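Local coordinates for protein Bd3459 (Bdellovibrio bacteriovorus, PDB 5CEC) that is a predatory endopeptidase, probably with the serine-type D-Ala-D-Ala carboxypeptidase activity of its family, bound here by its ankyrin-repeat immunity protein, at residues A[197-203]-A[425-431]; A[118-122]-A[190-194]; A[305-311]-A[379-383]; A[41-45]-A[57-62]. The protein carries 1 engineered substitution. One frame throughout, in Å; residues are numbered along the deposited sequence.

Contact 1: residues A[197-203]-A[425-431]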
loop_
_atom_site.group_PDB
_atom_site.type_symbol
_atom_site.label_atom_id
_atom_site.label_comp_id
_atom_site.label_asym_id
_atom_site.label_seq_id
_atom_site.Cartn_x
_atom_site.Cartn_y
_atom_site.Cartn_z
ATOM N N LYS A 197 -12.691 -6.610 14.098
ATOM C CA LYS A 197 -11.233 -6.753 13.965
ATOM C C LYS A 197 -10.562 -6.778 15.323
ATOM O O LYS A 197 -9.689 -7.618 15.571
ATOM C CB LYS A 197 -10.643 -5.623 13.126
ATOM C CG LYS A 197 -10.974 -5.714 11.658
ATOM C CD LYS A 197 -10.537 -4.476 10.925
ATOM C CE LYS A 197 -11.014 -4.498 9.479
ATOM N NZ LYS A 197 -10.164 -5.381 8.636
ATOM N N ALA A 198 -10.960 -5.860 16.200
ATOM C CA ALA A 198 -10.365 -5.810 17.537
ATOM C C ALA A 198 -10.543 -7.115 18.308
ATOM O O ALA A 198 -9.631 -7.605 18.964
ATOM C CB ALA A 198 -10.951 -4.652 18.327
ATOM N N ALA A 199 -11.740 -7.670 18.242
ATOM C CA ALA A 199 -11.999 -8.949 18.868
ATOM C C ALA A 199 -11.099 -10.087 18.337
ATOM O O ALA A 199 -10.674 -10.961 19.107
ATOM C CB ALA A 199 -13.451 -9.305 18.674
ATOM N N ARG A 200 -10.778 -10.064 17.046
ATOM C CA ARG A 200 -9.871 -11.061 16.476
ATOM C C ARG A 200 -8.442 -11.019 17.049
ATOM O O ARG A 200 -7.749 -12.017 17.025
ATOM C CB ARG A 200 -9.825 -10.964 14.952
ATOM C CG ARG A 200 -11.122 -11.383 14.280
ATOM C CD ARG A 200 -11.117 -11.095 12.794
ATOM N NE ARG A 200 -10.041 -11.814 12.123
ATOM C CZ ARG A 200 -9.546 -11.505 10.923
ATOM N NH1 ARG A 200 -10.021 -10.470 10.221
ATOM N NH2 ARG A 200 -8.551 -12.235 10.421
ATOM N N ILE A 201 -8.026 -9.866 17.557
ATOM C CA ILE A 201 -6.726 -9.720 18.219
ATOM C C ILE A 201 -6.864 -9.633 19.745
ATOM O O ILE A 201 -5.926 -9.241 20.427
ATOM C CB ILE A 201 -5.898 -8.548 17.635
ATOM C CG1 ILE A 201 -6.499 -7.178 17.951
ATOM C CG2 ILE A 201 -5.723 -8.712 16.119
ATOM C CD1 ILE A 201 -5.516 -6.042 17.720
ATOM N N GLY A 202 -8.019 -10.026 20.276
ATOM C CA GLY A 202 -8.179 -10.143 21.714
ATOM C C GLY A 202 -8.466 -8.858 22.463
ATOM O O GLY A 202 -8.199 -8.794 23.645
ATOM N N VAL A 203 -8.953 -7.824 21.778
ATOM C CA VAL A 203 -9.245 -6.541 22.392
ATOM C C VAL A 203 -10.759 -6.359 22.535
ATOM O O VAL A 203 -11.511 -6.533 21.568
ATOM C CB VAL A 203 -8.671 -5.381 21.549
ATOM C CG1 VAL A 203 -9.094 -4.010 22.103
ATOM C CG2 VAL A 203 -7.152 -5.474 21.468
ATOM N N LEU A 425 -3.129 -8.706 11.373
ATOM C CA LEU A 425 -4.222 -7.766 11.323
ATOM C C LEU A 425 -3.803 -6.521 12.093
ATOM O O LEU A 425 -4.145 -6.355 13.258
ATOM C CB LEU A 425 -5.473 -8.398 11.922
ATOM C CG LEU A 425 -6.771 -7.616 11.786
ATOM C CD1 LEU A 425 -7.129 -7.402 10.316
ATOM C CD2 LEU A 425 -7.896 -8.382 12.511
ATOM N N PRO A 426 -3.073 -5.607 11.418
ATOM C CA PRO A 426 -2.518 -4.482 12.144
ATOM C C PRO A 426 -3.584 -3.413 12.407
ATOM O O PRO A 426 -4.218 -2.921 11.463
ATOM C CB PRO A 426 -1.385 -4.008 11.227
ATOM C CG PRO A 426 -1.809 -4.430 9.862
ATOM C CD PRO A 426 -2.577 -5.686 10.046
ATOM N N LEU A 427 -3.834 -3.114 13.677
ATOM C CA LEU A 427 -4.715 -2.033 14.100
ATOM C C LEU A 427 -3.878 -0.970 14.797
ATOM O O LEU A 427 -2.712 -1.217 15.150
ATOM C CB LEU A 427 -5.791 -2.572 15.069
ATOM C CG LEU A 427 -6.671 -3.687 14.526
ATOM C CD1 LEU A 427 -7.733 -4.055 15.556
ATOM C CD2 LEU A 427 -7.307 -3.374 13.200
ATOM N N PRO A 428 -4.459 0.210 15.050
ATOM C CA PRO A 428 -3.699 1.262 15.713
ATOM C C PRO A 428 -3.448 1.011 17.187
ATOM O O PRO A 428 -2.655 1.717 17.793
ATOM C CB PRO A 428 -4.569 2.529 15.522
ATOM C CG PRO A 428 -5.473 2.199 14.358
ATOM C CD PRO A 428 -5.736 0.722 14.510
ATOM N N PHE A 429 -4.111 -0.005 17.735
ATOM C CA PHE A 429 -4.071 -0.356 19.152
ATOM C C PHE A 429 -3.981 -1.875 19.257
ATOM O O PHE A 429 -4.308 -2.595 18.289
ATOM C CB PHE A 429 -5.316 0.192 19.882
ATOM C CG PHE A 429 -6.615 -0.202 19.238
ATOM C CD1 PHE A 429 -7.232 -1.401 19.552
ATOM C CD2 PHE A 429 -7.231 0.635 18.313
ATOM C CE1 PHE A 429 -8.397 -1.760 18.940
ATOM C CE2 PHE A 429 -8.419 0.278 17.705
ATOM C CZ PHE A 429 -8.995 -0.926 18.025
ATOM N N ASP A 430 -3.608 -2.368 20.435
ATOM C CA ASP A 430 -3.649 -3.805 20.706
ATOM C C ASP A 430 -4.098 -4.024 22.147
ATOM O O ASP A 430 -4.568 -3.096 22.783
ATOM C CB ASP A 430 -2.321 -4.478 20.337
ATOM C CG ASP A 430 -1.198 -4.180 21.321
ATOM O OD1 ASP A 430 -1.380 -3.355 22.245
ATOM O OD2 ASP A 430 -0.111 -4.796 21.185
ATOM N N LYS A 431 -3.906 -5.233 22.664
ATOM C CA LYS A 431 -4.347 -5.573 24.027
ATOM C C LYS A 431 -3.571 -4.866 25.152
ATOM O O LYS A 431 -3.959 -4.965 26.308
ATOM C CB LYS A 431 -4.369 -7.096 24.211
ATOM C CG LYS A 431 -2.996 -7.739 24.357
ATOM C CD LYS A 431 -3.076 -9.253 24.555
ATOM C CE LYS A 431 -3.395 -9.992 23.267
ATOM N NZ LYS A 431 -3.553 -11.456 23.489
HETATM O O HOH W 1 -3.637 -7.618 20.817
#

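Contact 2: residues A[118-122]-A[190-194]. With SO4 (sulfate ion), chain E.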
loop_
_atom_site.group_PDB
_atom_site.type_symbol
_atom_site.label_atom_id
_atom_site.label_comp_id
_atom_site.label_asym_id
_atom_site.label_seq_id
_atom_site.Cartn_x
_atom_site.Cartn_y
_atom_site.Cartn_z
ATOM N N ARG A 118 -9.700 8.018 12.980
ATOM C CA ARG A 118 -10.993 7.396 13.312
ATOM C C ARG A 118 -10.877 6.241 14.279
ATOM O O ARG A 118 -11.570 6.218 15.301
ATOM C CB ARG A 118 -11.684 6.906 12.011
ATOM C CG ARG A 118 -13.041 6.237 12.256
ATOM C CD ARG A 118 -13.431 5.322 11.100
ATOM N NE ARG A 118 -13.500 6.032 9.833
ATOM C CZ ARG A 118 -14.542 6.767 9.410
ATOM N NH1 ARG A 118 -15.612 6.963 10.169
ATOM N NH2 ARG A 118 -14.496 7.298 8.210
ATOM N N ASN A 119 -10.074 5.246 13.932
ATOM C CA ASN A 119 -10.157 3.978 14.672
ATOM C C ASN A 119 -9.534 4.067 16.060
ATOM O O ASN A 119 -10.097 3.533 17.038
ATOM C CB ASN A 119 -9.590 2.846 13.837
ATOM C CG ASN A 119 -10.446 2.541 12.647
ATOM O OD1 ASN A 119 -11.651 2.599 12.760
ATOM N ND2 ASN A 119 -9.850 2.255 11.507
ATOM N N MET A 120 -8.402 4.764 16.199
ATOM C CA MET A 120 -7.875 5.028 17.539
ATOM C C MET A 120 -8.844 5.863 18.388
ATOM O O MET A 120 -8.961 5.661 19.595
ATOM C CB MET A 120 -6.471 5.620 17.476
ATOM C CG MET A 120 -5.844 5.707 18.839
ATOM S SD MET A 120 -5.634 4.099 19.610
ATOM C CE MET A 120 -4.012 4.216 20.325
ATOM N N SER A 121 -9.545 6.784 17.744
ATOM C CA SER A 121 -10.524 7.627 18.434
ATOM C C SER A 121 -11.676 6.773 18.941
ATOM O O SER A 121 -12.112 6.940 20.082
ATOM C CB SER A 121 -11.057 8.741 17.526
ATOM O OG SER A 121 -10.042 9.681 17.240
ATOM N N TYR A 122 -12.163 5.860 18.099
ATOM C CA TYR A 122 -13.203 4.934 18.532
ATOM C C TYR A 122 -12.765 4.106 19.724
ATOM O O TYR A 122 -13.530 3.902 20.660
ATOM C CB TYR A 122 -13.606 3.986 17.399
ATOM C CG TYR A 122 -14.383 4.574 16.225
ATOM C CD1 TYR A 122 -14.879 5.886 16.228
ATOM C CD2 TYR A 122 -14.611 3.796 15.108
ATOM C CE1 TYR A 122 -15.586 6.392 15.148
ATOM C CE2 TYR A 122 -15.312 4.286 14.028
ATOM C CZ TYR A 122 -15.802 5.568 14.049
ATOM O OH TYR A 122 -16.494 6.012 12.964
ATOM N N TYR A 190 -18.687 1.739 10.503
ATOM C CA TYR A 190 -17.233 1.749 10.720
ATOM C C TYR A 190 -16.886 1.230 12.110
ATOM O O TYR A 190 -15.872 0.544 12.273
ATOM C CB TYR A 190 -16.630 3.127 10.542
ATOM C CG TYR A 190 -16.467 3.546 9.131
ATOM C CD1 TYR A 190 -15.379 3.133 8.379
ATOM C CD2 TYR A 190 -17.409 4.368 8.519
ATOM C CE1 TYR A 190 -15.224 3.538 7.073
ATOM C CE2 TYR A 190 -17.267 4.769 7.196
ATOM C CZ TYR A 190 -16.175 4.349 6.482
ATOM O OH TYR A 190 -15.990 4.744 5.187
ATOM N N TYR A 191 -17.699 1.551 13.124
ATOM C CA TYR A 191 -17.398 1.068 14.469
ATOM C C TYR A 191 -17.506 -0.454 14.545
ATOM O O TYR A 191 -16.637 -1.078 15.124
ATOM C CB TYR A 191 -18.295 1.725 15.521
ATOM C CG TYR A 191 -17.876 1.365 16.922
ATOM C CD1 TYR A 191 -16.851 2.039 17.571
ATOM C CD2 TYR A 191 -18.521 0.344 17.615
ATOM C CE1 TYR A 191 -16.457 1.705 18.847
ATOM C CE2 TYR A 191 -18.141 0.001 18.893
ATOM C CZ TYR A 191 -17.103 0.686 19.514
ATOM O OH TYR A 191 -16.709 0.363 20.792
ATOM N N THR A 192 -18.562 -1.061 13.969
ATOM C CA THR A 192 -18.698 -2.524 14.089
ATOM C C THR A 192 -17.599 -3.276 13.294
ATOM O O THR A 192 -17.084 -4.277 13.766
ATOM C CB THR A 192 -20.118 -3.041 13.790
ATOM O OG1 THR A 192 -20.399 -2.847 12.425
ATOM C CG2 THR A 192 -21.156 -2.309 14.665
ATOM N N ILE A 193 -17.167 -2.727 12.157
ATOM C CA ILE A 193 -16.046 -3.315 11.403
ATOM C C ILE A 193 -14.813 -3.324 12.295
ATOM O O ILE A 193 -14.140 -4.352 12.418
ATOM C CB ILE A 193 -15.791 -2.563 10.082
ATOM C CG1 ILE A 193 -16.950 -2.774 9.089
ATOM C CG2 ILE A 193 -14.444 -2.969 9.455
ATOM C CD1 ILE A 193 -16.947 -1.789 7.941
ATOM N N LEU A 194 -14.557 -2.202 12.970
ATOM C CA LEU A 194 -13.375 -2.123 13.834
ATOM C C LEU A 194 -13.506 -3.077 15.029
ATOM O O LEU A 194 -12.549 -3.759 15.388
ATOM C CB LEU A 194 -13.184 -0.707 14.352
ATOM C CG LEU A 194 -11.995 -0.507 15.292
ATOM C CD1 LEU A 194 -10.692 -0.795 14.557
ATOM C CD2 LEU A 194 -12.047 0.890 15.890
HETATM S S SO4 E . -18.121 9.438 9.733
HETATM O O1 SO4 E . -17.940 8.162 8.992
HETATM O O2 SO4 E . -18.776 10.456 8.888
HETATM O O3 SO4 E . -16.888 9.897 10.391
HETATM O O4 SO4 E . -19.060 9.228 10.899
HETATM O O HOH W 2 -13.378 1.203 11.084
#

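Contact 3: residues A[305-311]-A[379-383]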
loop_
_atom_site.group_PDB
_atom_site.type_symbol
_atom_site.label_atom_id
_atom_site.label_comp_id
_atom_site.label_asym_id
_atom_site.label_seq_id
_atom_site.Cartn_x
_atom_site.Cartn_y
_atom_site.Cartn_z
ATOM N N ALA A 305 17.098 7.650 -5.000
ATOM C CA ALA A 305 18.281 6.967 -4.466
ATOM C C ALA A 305 18.759 5.942 -5.456
ATOM O O ALA A 305 18.083 5.641 -6.462
ATOM C CB ALA A 305 17.974 6.273 -3.141
ATOM N N THR A 306 19.934 5.389 -5.179
ATOM C CA THR A 306 20.471 4.331 -6.009
ATOM C C THR A 306 19.856 2.983 -5.642
ATOM O O THR A 306 19.438 2.753 -4.514
ATOM C CB THR A 306 22.003 4.258 -5.910
ATOM O OG1 THR A 306 22.365 3.766 -4.621
ATOM C CG2 THR A 306 22.677 5.627 -6.165
ATOM N N CYS A 307 19.905 2.067 -6.596
ATOM C CA CYS A 307 19.455 0.697 -6.381
ATOM C C CYS A 307 20.345 0.056 -5.283
ATOM O O CYS A 307 19.836 -0.625 -4.392
ATOM C CB CYS A 307 19.510 -0.069 -7.689
ATOM S SG CYS A 307 18.624 -1.627 -7.676
ATOM N N GLU A 308 21.668 0.296 -5.328
ATOM C CA GLU A 308 22.569 -0.190 -4.276
ATOM C C GLU A 308 22.143 0.273 -2.886
ATOM O O GLU A 308 22.137 -0.511 -1.928
ATOM C CB GLU A 308 24.030 0.232 -4.515
ATOM C CG GLU A 308 24.720 -0.549 -5.605
ATOM C CD GLU A 308 26.217 -0.308 -5.675
ATOM O OE1 GLU A 308 26.758 0.515 -4.903
ATOM O OE2 GLU A 308 26.870 -0.963 -6.508
ATOM N N MET A 309 21.737 1.542 -2.782
ATOM C CA MET A 309 21.281 2.070 -1.502
ATOM C C MET A 309 20.051 1.300 -0.993
ATOM O O MET A 309 19.892 1.079 0.218
ATOM C CB MET A 309 20.975 3.563 -1.583
ATOM C CG MET A 309 22.189 4.455 -1.441
ATOM S SD MET A 309 23.025 4.339 0.157
ATOM C CE MET A 309 21.667 4.177 1.276
ATOM N N MET A 310 19.148 0.920 -1.900
ATOM C CA MET A 310 17.997 0.129 -1.489
ATOM C C MET A 310 18.384 -1.235 -0.901
ATOM O O MET A 310 17.814 -1.689 0.092
ATOM C CB MET A 310 17.009 0.008 -2.651
ATOM C CG MET A 310 16.397 1.325 -3.098
ATOM S SD MET A 310 15.574 2.272 -1.778
ATOM C CE MET A 310 16.867 3.360 -1.202
ATOM N N ILE A 311 19.374 -1.888 -1.496
ATOM C CA ILE A 311 19.883 -3.145 -0.946
ATOM C C ILE A 311 20.488 -2.912 0.441
ATOM O O ILE A 311 20.226 -3.673 1.355
ATOM C CB ILE A 311 20.907 -3.781 -1.874
ATOM C CG1 ILE A 311 20.282 -4.046 -3.259
ATOM C CG2 ILE A 311 21.459 -5.050 -1.242
ATOM C CD1 ILE A 311 19.084 -4.990 -3.240
ATOM N N TYR A 379 17.966 -10.240 -1.075
ATOM C CA TYR A 379 17.423 -8.880 -1.205
ATOM C C TYR A 379 17.406 -8.446 -2.663
ATOM O O TYR A 379 18.296 -8.806 -3.445
ATOM C CB TYR A 379 18.297 -7.865 -0.437
ATOM C CG TYR A 379 18.507 -8.206 1.017
ATOM C CD1 TYR A 379 17.421 -8.401 1.864
ATOM C CD2 TYR A 379 19.786 -8.343 1.562
ATOM C CE1 TYR A 379 17.592 -8.720 3.191
ATOM C CE2 TYR A 379 19.963 -8.654 2.893
ATOM C CZ TYR A 379 18.873 -8.866 3.706
ATOM O OH TYR A 379 19.050 -9.205 5.028
ATOM N N PHE A 380 16.391 -7.682 -3.047
ATOM C CA PHE A 380 16.328 -7.165 -4.401
ATOM C C PHE A 380 15.718 -5.780 -4.428
ATOM O O PHE A 380 14.991 -5.391 -3.516
ATOM C CB PHE A 380 15.482 -8.113 -5.291
ATOM C CG PHE A 380 14.006 -8.037 -5.023
ATOM C CD1 PHE A 380 13.232 -7.095 -5.671
ATOM C CD2 PHE A 380 13.404 -8.848 -4.059
ATOM C CE1 PHE A 380 11.883 -6.982 -5.385
ATOM C CE2 PHE A 380 12.075 -8.717 -3.765
ATOM C CZ PHE A 380 11.321 -7.793 -4.432
ATOM N N ALA A 381 16.002 -5.072 -5.509
ATOM C CA ALA A 381 15.306 -3.827 -5.837
ATOM C C ALA A 381 15.225 -3.680 -7.334
ATOM O O ALA A 381 16.201 -3.959 -8.051
ATOM C CB ALA A 381 15.937 -2.617 -5.202
ATOM N N VAL A 382 14.039 -3.290 -7.804
ATOM C CA VAL A 382 13.800 -3.063 -9.239
ATOM C C VAL A 382 13.237 -1.667 -9.422
ATOM O O VAL A 382 12.197 -1.343 -8.833
ATOM C CB VAL A 382 12.797 -4.081 -9.848
ATOM C CG1 VAL A 382 12.756 -3.952 -11.361
ATOM C CG2 VAL A 382 13.119 -5.506 -9.436
ATOM N N LEU A 383 13.949 -0.857 -10.213
ATOM C CA LEU A 383 13.584 0.531 -10.447
ATOM C C LEU A 383 13.268 0.652 -11.929
ATOM O O LEU A 383 14.171 0.569 -12.754
ATOM C CB LEU A 383 14.699 1.485 -10.035
ATOM C CG LEU A 383 15.230 1.300 -8.612
ATOM C CD1 LEU A 383 16.382 2.263 -8.365
ATOM C CD2 LEU A 383 14.167 1.480 -7.570
#

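Contact 4: residues A[41-45]-A[57-62]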
loop_
_atom_site.group_PDB
_atom_site.type_symbol
_atom_site.label_atom_id
_atom_site.label_comp_id
_atom_site.label_asym_id
_atom_site.label_seq_id
_atom_site.Cartn_x
_atom_site.Cartn_y
_atom_site.Cartn_z
ATOM N N LEU A 41 13.721 -0.513 -17.940
ATOM C CA LEU A 41 14.432 -0.635 -16.687
ATOM C C LEU A 41 15.375 0.540 -16.466
ATOM O O LEU A 41 16.128 0.910 -17.347
ATOM C CB LEU A 41 15.214 -1.935 -16.674
ATOM C CG LEU A 41 15.946 -2.265 -15.377
ATOM C CD1 LEU A 41 15.015 -2.478 -14.180
ATOM C CD2 LEU A 41 16.810 -3.493 -15.612
ATOM N N ASN A 42 15.329 1.124 -15.269
ATOM C CA ASN A 42 16.387 2.035 -14.819
ATOM C C ASN A 42 17.513 1.204 -14.218
ATOM O O ASN A 42 18.638 1.258 -14.688
ATOM C CB ASN A 42 15.855 3.044 -13.802
ATOM C CG ASN A 42 15.075 4.165 -14.436
ATOM O OD1 ASN A 42 15.317 4.510 -15.593
ATOM N ND2 ASN A 42 14.108 4.738 -13.683
ATOM N N SER A 43 17.207 0.425 -13.183
ATOM C CA SER A 43 18.189 -0.488 -12.598
ATOM C C SER A 43 17.548 -1.585 -11.786
ATOM O O SER A 43 16.535 -1.360 -11.148
ATOM C CB SER A 43 19.180 0.281 -11.706
ATOM O OG SER A 43 20.234 -0.527 -11.243
ATOM N N MET A 44 18.195 -2.757 -11.779
ATOM C CA MET A 44 17.872 -3.845 -10.860
ATOM C C MET A 44 19.135 -4.341 -10.227
ATOM O O MET A 44 20.172 -4.509 -10.881
ATOM C CB MET A 44 17.162 -5.007 -11.578
ATOM C CG MET A 44 16.824 -6.172 -10.674
ATOM S SD MET A 44 15.797 -7.398 -11.498
ATOM C CE MET A 44 15.507 -8.543 -10.156
ATOM N N CYS A 45 19.023 -4.639 -8.952
ATOM C CA CYS A 45 20.162 -5.163 -8.211
ATOM C C CYS A 45 19.656 -6.191 -7.174
ATOM O O CYS A 45 18.471 -6.238 -6.841
ATOM C CB CYS A 45 21.045 -4.002 -7.592
ATOM S SG CYS A 45 20.068 -2.898 -6.539
ATOM N N GLN A 57 25.068 -7.209 -6.499
ATOM C CA GLN A 57 25.040 -7.646 -7.891
ATOM C C GLN A 57 23.993 -6.817 -8.628
ATOM O O GLN A 57 22.917 -6.586 -8.111
ATOM C CB GLN A 57 24.619 -9.122 -7.970
ATOM C CG GLN A 57 25.453 -10.067 -7.115
ATOM C CD GLN A 57 26.916 -9.932 -7.409
ATOM O OE1 GLN A 57 27.314 -9.918 -8.575
ATOM N NE2 GLN A 57 27.732 -9.808 -6.360
ATOM N N GLY A 58 24.283 -6.417 -9.855
ATOM C CA GLY A 58 23.271 -5.774 -10.676
ATOM C C GLY A 58 23.933 -5.064 -11.812
ATOM O O GLY A 58 25.143 -5.184 -11.992
ATOM N N ASP A 59 23.128 -4.312 -12.552
ATOM C CA ASP A 59 23.598 -3.609 -13.740
ATOM C C ASP A 59 24.471 -2.366 -13.460
ATOM O O ASP A 59 24.647 -1.967 -12.325
ATOM C CB ASP A 59 22.400 -3.266 -14.656
ATOM C CG ASP A 59 21.359 -2.424 -13.964
ATOM O OD1 ASP A 59 21.721 -1.314 -13.482
ATOM O OD2 ASP A 59 20.165 -2.861 -13.910
ATOM N N ASP A 60 25.006 -1.753 -14.530
ATOM C CA ASP A 60 25.875 -0.558 -14.390
ATOM C C ASP A 60 25.192 0.685 -13.904
ATOM O O ASP A 60 25.892 1.641 -13.543
ATOM C CB ASP A 60 26.585 -0.207 -15.691
ATOM C CG ASP A 60 27.659 -1.165 -16.041
ATOM O OD1 ASP A 60 28.033 -2.071 -15.248
ATOM O OD2 ASP A 60 28.144 -0.975 -17.157
ATOM N N ASN A 61 23.847 0.674 -13.846
ATOM C CA ASN A 61 23.139 1.809 -13.320
ATOM C C ASN A 61 22.792 1.641 -11.879
ATOM O O ASN A 61 22.099 2.477 -11.349
ATOM C CB ASN A 61 21.931 2.107 -14.190
ATOM C CG ASN A 61 22.350 2.394 -15.589
ATOM O OD1 ASN A 61 22.320 1.511 -16.425
ATOM N ND2 ASN A 61 22.946 3.565 -15.795
ATOM N N LYS A 62 23.354 0.617 -11.207
ATOM C CA LYS A 62 22.994 0.364 -9.795
ATOM C C LYS A 62 23.459 1.455 -8.820
ATOM O O LYS A 62 22.996 1.507 -7.680
ATOM C CB LYS A 62 23.459 -1.027 -9.336
ATOM C CG LYS A 62 24.967 -1.239 -9.265
ATOM C CD LYS A 62 25.258 -2.712 -8.963
ATOM C CE LYS A 62 26.706 -3.077 -9.148
ATOM N NZ LYS A 62 27.110 -3.015 -10.579
HETATM O O HOH W 3 19.830 -0.802 -16.449
#

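Contact 1: residues A[197-203]-A[425-431]
Not one direct hydrogen bond joins 197-203 to 425-431; L425, L427 and F429 meet the end of helix 188-200 almost wholly through carbon, and one water makes the polar link. L425 places CD2 over one face of the R200 guanidinium, 3.8 Å from NH1, while the same methyl packs against K197 O. Next along, L427 sends CD1 to I201 CD1 at 3.7 Å and CD2 to the aliphatic part of K197. I201 holds CG1 between its backbone N and carbonyl carbon (chi1 68°), a turn that carries CD1 on to F429 O as well. The F429 ring receives A198 CB at its edge, 3.9 Å from CE1, and its other side chain neighbours include F123 of helix 118-130, a stacked ring. A Schellman motif ends the helix: G202, with positive phi, gives its N to A199 O, and V203 N reaches A198 O at 2.9 Å. V203 CG2 then presses on the backbone between D430 and K431. The water takes K431 N at 3.0 Å and donates to I201 O at 2.8 Å. D430 spends its charge on R89 outside the contact; between the segments, with a single water bridge, cohesion rests chiefly on apolar fit.

Contact 2: residues A[118-122]-A[190-194]
R118 lays its guanidinium flat on the ring of Y190, the planes 7° apart and CZ 3.7 Å from the ring centroid, almost straight above it: a cation-pi stack. CG stands anti to the backbone N and the chain bends at chi3, which swings the planar group across the tyrosine. In its own plane NH1 donates to Y122 OH at 3.1 Å and to sulfate O1 at 2.9 Å, and a salt bridge from NE to E153 further fixes the rotation of the group. The sulfate, probably from the crystallisation liquor, is also held by W149 NE1. Segments 118-122 and 190-194, of helices 118-130 and 188-200, cross at -79° with axes 10.5 Å apart, and the side chains between them include three tyrosines. Y191 turns the edge of its ring toward the face of Y122 in an offset edge-to-face pair, centroids 5.6 Å apart and planes at 60°, while its hydroxyl bonds to S206 O. Y190 CB lies at the edge of the Y122 ring. L194 pushes CD2 to within 3.5 Å of N119 O and also touches Y122 CB. N119, whose ND2 is bonded to E152, accepts at OD1 from a water that donates to Y190 O too.

Contact 3: residues A[305-311]-A[379-383]
A381 points its CB from strand 376-385 toward the first turn of helix 307-322, where C307 and M310 receive it. M310 CB stands 3.8 Å from A381 CB, and the rest of the methionine bends away toward M368 of the next strand, leaving only the root of the side chain at this point. C307 comes to the same methyl with its sulfur: SG lies anti to the backbone N (chi1 -166°), which lays it alongside the strand, 3.4 Å from A381 O and 3.8 Å from A381 CB. That sulfur is half of the disulfide to C45, which ties the start of the helix to the neighbouring strand 40-48. On the C-terminal side of the strand segment, L383 extends CD1 to C307, 4.0 Å from CB. At the other end I311 sends CD1 onto the strand backbone, 3.7 Å from F380 C, and its methyl also meets Y379 CB at 4.1 Å. The side chains of F380 and V382 leave from the opposite face of the strand.

The helix begins with T306 as N-cap, its OG1 accepting from M309 N at 3.0 Å. Helix segment and strand run roughly antiparallel, at 149°, with axes 7.7 Å apart, a layer of largely apolar side chains between them. Helix 307-322 thus covers one face of the antiparallel sheet, while helix 394-411 packs on F380 and V382 across the other, consistent with the transpeptidase fold of the beta-lactamase clan. Strands 40-48 and 364-373 flank 376-385 within the sheet, and the Y379 hydroxyl bonds to D318 farther along helix 307-322.

Contact 4: residues A[41-45]-A[57-62]
D59 reaches across to S43 and M44 from a CB that puts CG between its backbone N and carbonyl carbon (chi1 58°), turning the carboxylate toward strand 40-48. CG itself lies 3.5 Å from S43 OG. Of the two oxygens, OD1 takes the serine hydroxyl at 2.8 Å on its syn side. On its anti side OD1 also accepts from N61 N at 2.9 Å, closing an Asx turn. OD2 receives M44 N at 2.9 Å, a nearly straight bond (168°) that likewise arrives syn, about 29° out of the carboxylate plane. Three N-H or O-H donors therefore grip the one carboxylate and set its rotation. The segments belong to a beta hairpin at the edge of the antiparallel sheet, where C45 and G58 form an antiparallel non-hydrogen-bonded pair with CA atoms 4.0 Å apart; the backbones come close, G58 CA 3.4 Å from M44 O. D59 also returns a weak backbone bond from its N to M44 O. A type I turn from D59 to K62 follows, and K62 NZ curls back above the carbonyl planes of G58 and D59, bonding to both oxygens. Within the turn, N61 CB lies 3.4 Å from N42 O, and N61 ND2 bonds to D64.

In the fold
The four contacts form two pairs on opposite sides of the chain's centre. Contacts 1 and 2, with centres about 11 Å apart, share helix 188-200 and touch directly: the F429 ring lies against N119 and L194. Contacts 3 and 4, about 8 Å apart, meet in one antiparallel sheet, where strands 40-48 and 376-385 are neighbours, and the C45-C307 disulfide bonds them covalently. Along the chain, contact 4 closes first, then contact 2; contact 1 encloses contact 3. The pairs stand well apart, with centres 34 to 44 Å from each other. The disulfide therefore ties the N-terminal hairpin to a helix formed much later in the sequence, and contact 1 brings the C-terminal loop back to helix 188-200.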